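Long-range contact in putative phenazine biosynthesis PhzC/PhzF protein (Clostridium difficile, PDB 4DUN), which probably acts as an isomerase of the PhzF family: residues F116-P121 with C208-Y213. Residues are numbered along the deposited sequence; the frame is centred on the assembly and turned at random. Where two conformers were deposited one is given.
Sequences FPEIMP and CNLIPY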
# COMPACT_ATOMS: atom_id res chain seq x y z
N PHE A 116 9.90 -25.95 9.70
CA PHE A 116 10.19 -25.98 8.26
C PHE A 116 11.26 -27.04 7.93
O PHE A 116 12.04 -27.38 8.81
CB PHE A 116 10.71 -24.58 7.83
CG PHE A 116 9.74 -23.41 7.71
CD1 PHE A 116 8.38 -23.58 7.95
CD2 PHE A 116 10.19 -22.16 7.32
CE1 PHE A 116 7.49 -22.50 7.82
CE2 PHE A 116 9.30 -21.08 7.19
CZ PHE A 116 7.96 -21.27 7.43
N PRO A 117 11.36 -27.55 6.67
CA PRO A 117 12.43 -28.51 6.36
C PRO A 117 13.80 -27.81 6.38
O PRO A 117 13.89 -26.63 6.02
CB PRO A 117 12.06 -28.98 4.95
CG PRO A 117 11.36 -27.82 4.34
CD PRO A 117 10.53 -27.27 5.47
N GLU A 118 14.82 -28.51 6.87
CA GLU A 118 16.20 -28.02 6.89
C GLU A 118 16.75 -28.20 5.48
O GLU A 118 16.59 -29.27 4.91
CB GLU A 118 17.03 -28.79 7.93
CG GLU A 118 18.48 -28.36 7.96
CD GLU A 118 19.20 -28.74 9.23
OE1 GLU A 118 19.29 -29.95 9.52
OE2 GLU A 118 19.63 -27.82 9.97
N ILE A 119 17.29 -27.14 4.89
CA ILE A 119 17.79 -27.23 3.51
C ILE A 119 19.20 -26.64 3.43
O ILE A 119 19.36 -25.46 3.11
CB ILE A 119 16.82 -26.55 2.48
CG1 ILE A 119 15.35 -27.02 2.62
CG2 ILE A 119 17.32 -26.72 1.03
CD1 ILE A 119 14.30 -26.09 1.95
N MET A 120 20.24 -27.47 3.69
CA MET A 120 21.62 -26.99 3.58
C MET A 120 21.90 -26.60 2.12
O MET A 120 21.74 -27.45 1.24
CB MET A 120 22.62 -28.05 4.08
CG MET A 120 24.09 -27.60 4.01
SD MET A 120 24.44 -26.19 5.12
CE MET A 120 26.09 -25.88 4.72
N PRO A 121 22.25 -25.31 1.84
CA PRO A 121 22.49 -24.92 0.45
C PRO A 121 23.84 -25.44 -0.02
O PRO A 121 24.66 -25.83 0.80
CB PRO A 121 22.47 -23.39 0.49
CG PRO A 121 22.99 -23.05 1.87
CD PRO A 121 22.46 -24.16 2.76
N CYS A 208 15.34 -21.62 6.18
CA CYS A 208 15.52 -23.05 5.87
C CYS A 208 16.96 -23.33 5.45
O CYS A 208 17.47 -24.41 5.71
CB CYS A 208 14.55 -23.48 4.78
SG CYS A 208 12.83 -23.43 5.30
N ASN A 209 17.59 -22.36 4.75
CA ASN A 209 18.98 -22.45 4.31
C ASN A 209 19.92 -21.81 5.31
O ASN A 209 21.01 -22.33 5.53
CB ASN A 209 19.19 -21.73 2.97
CG ASN A 209 18.26 -22.07 1.84
OD1 ASN A 209 17.82 -21.18 1.12
ND2 ASN A 209 18.02 -23.36 1.58
N LEU A 210 19.56 -20.62 5.83
CA LEU A 210 20.47 -19.85 6.67
C LEU A 210 20.76 -20.55 7.98
O LEU A 210 21.91 -20.51 8.43
CB LEU A 210 19.93 -18.42 6.93
CG LEU A 210 19.86 -17.50 5.70
CD1 LEU A 210 19.12 -16.20 6.04
CD2 LEU A 210 21.28 -17.20 5.11
N ILE A 211 19.76 -21.24 8.57
CA ILE A 211 19.93 -21.94 9.85
C ILE A 211 20.97 -23.08 9.70
O ILE A 211 21.96 -23.02 10.44
CB ILE A 211 18.61 -22.42 10.47
CG1 ILE A 211 17.73 -21.19 10.90
CG2 ILE A 211 18.87 -23.38 11.63
CD1 ILE A 211 16.28 -21.56 11.29
N PRO A 212 20.84 -24.10 8.79
CA PRO A 212 21.89 -25.14 8.71
C PRO A 212 23.24 -24.54 8.35
O PRO A 212 24.26 -24.98 8.89
CB PRO A 212 21.39 -26.09 7.62
CG PRO A 212 20.38 -25.29 6.83
CD PRO A 212 19.74 -24.38 7.84
N TYR A 213 23.26 -23.54 7.48
CA TYR A 213 24.53 -22.93 7.12
C TYR A 213 25.27 -22.24 8.27
O TYR A 213 26.44 -22.51 8.49
CB TYR A 213 24.37 -21.93 5.97
CG TYR A 213 25.66 -21.21 5.71
CD1 TYR A 213 26.67 -21.79 4.97
CD2 TYR A 213 25.90 -19.97 6.28
CE1 TYR A 213 27.88 -21.13 4.76
CE2 TYR A 213 27.09 -19.31 6.09
CZ TYR A 213 28.08 -19.89 5.33
OH TYR A 213 29.27 -19.22 5.15
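With CG set beside its backbone N (chi1 -51°), Asn209 brings its amide NH2 to the carbonyl of Ile119, while Cys208, its sulfur also beside the backbone N, carries SG to Phe116. Asn209 ND2 donates to Ile119 O at 2.9 Å in a nearly straight bond, with the oxygen almost in the amide plane. Asn209 CA approaches that oxygen at 3.3 Å in a CH···O contact. Ile119 N donates to Cys208 O (2.9 Å), a carbonyl left open by the kink at Pro212, which has no N-H to offer the preceding turn.

Van der Waals contacts flank this pair of bonds. Cys208 SG touches Phe116 CB at 3.5 Å and meets the ring obliquely, 4.7 Å from its centroid. The Glu118 side chain runs along the Pro212 ring, its carboxylate OE2 3.4 Å from Pro212 CB. Met120 lays SD over the Pro212–Tyr213 peptide and brings CE to the edge of the Tyr213 ring, 4.1 Å from CD1.

The contact thus fastens the segment leaving strand 111-117 across helix 207-218: both backbone polar groups of Ile119 are satisfied by the helix, though burying Pro117 O against Cys208 without a partner probably costs some of that gain.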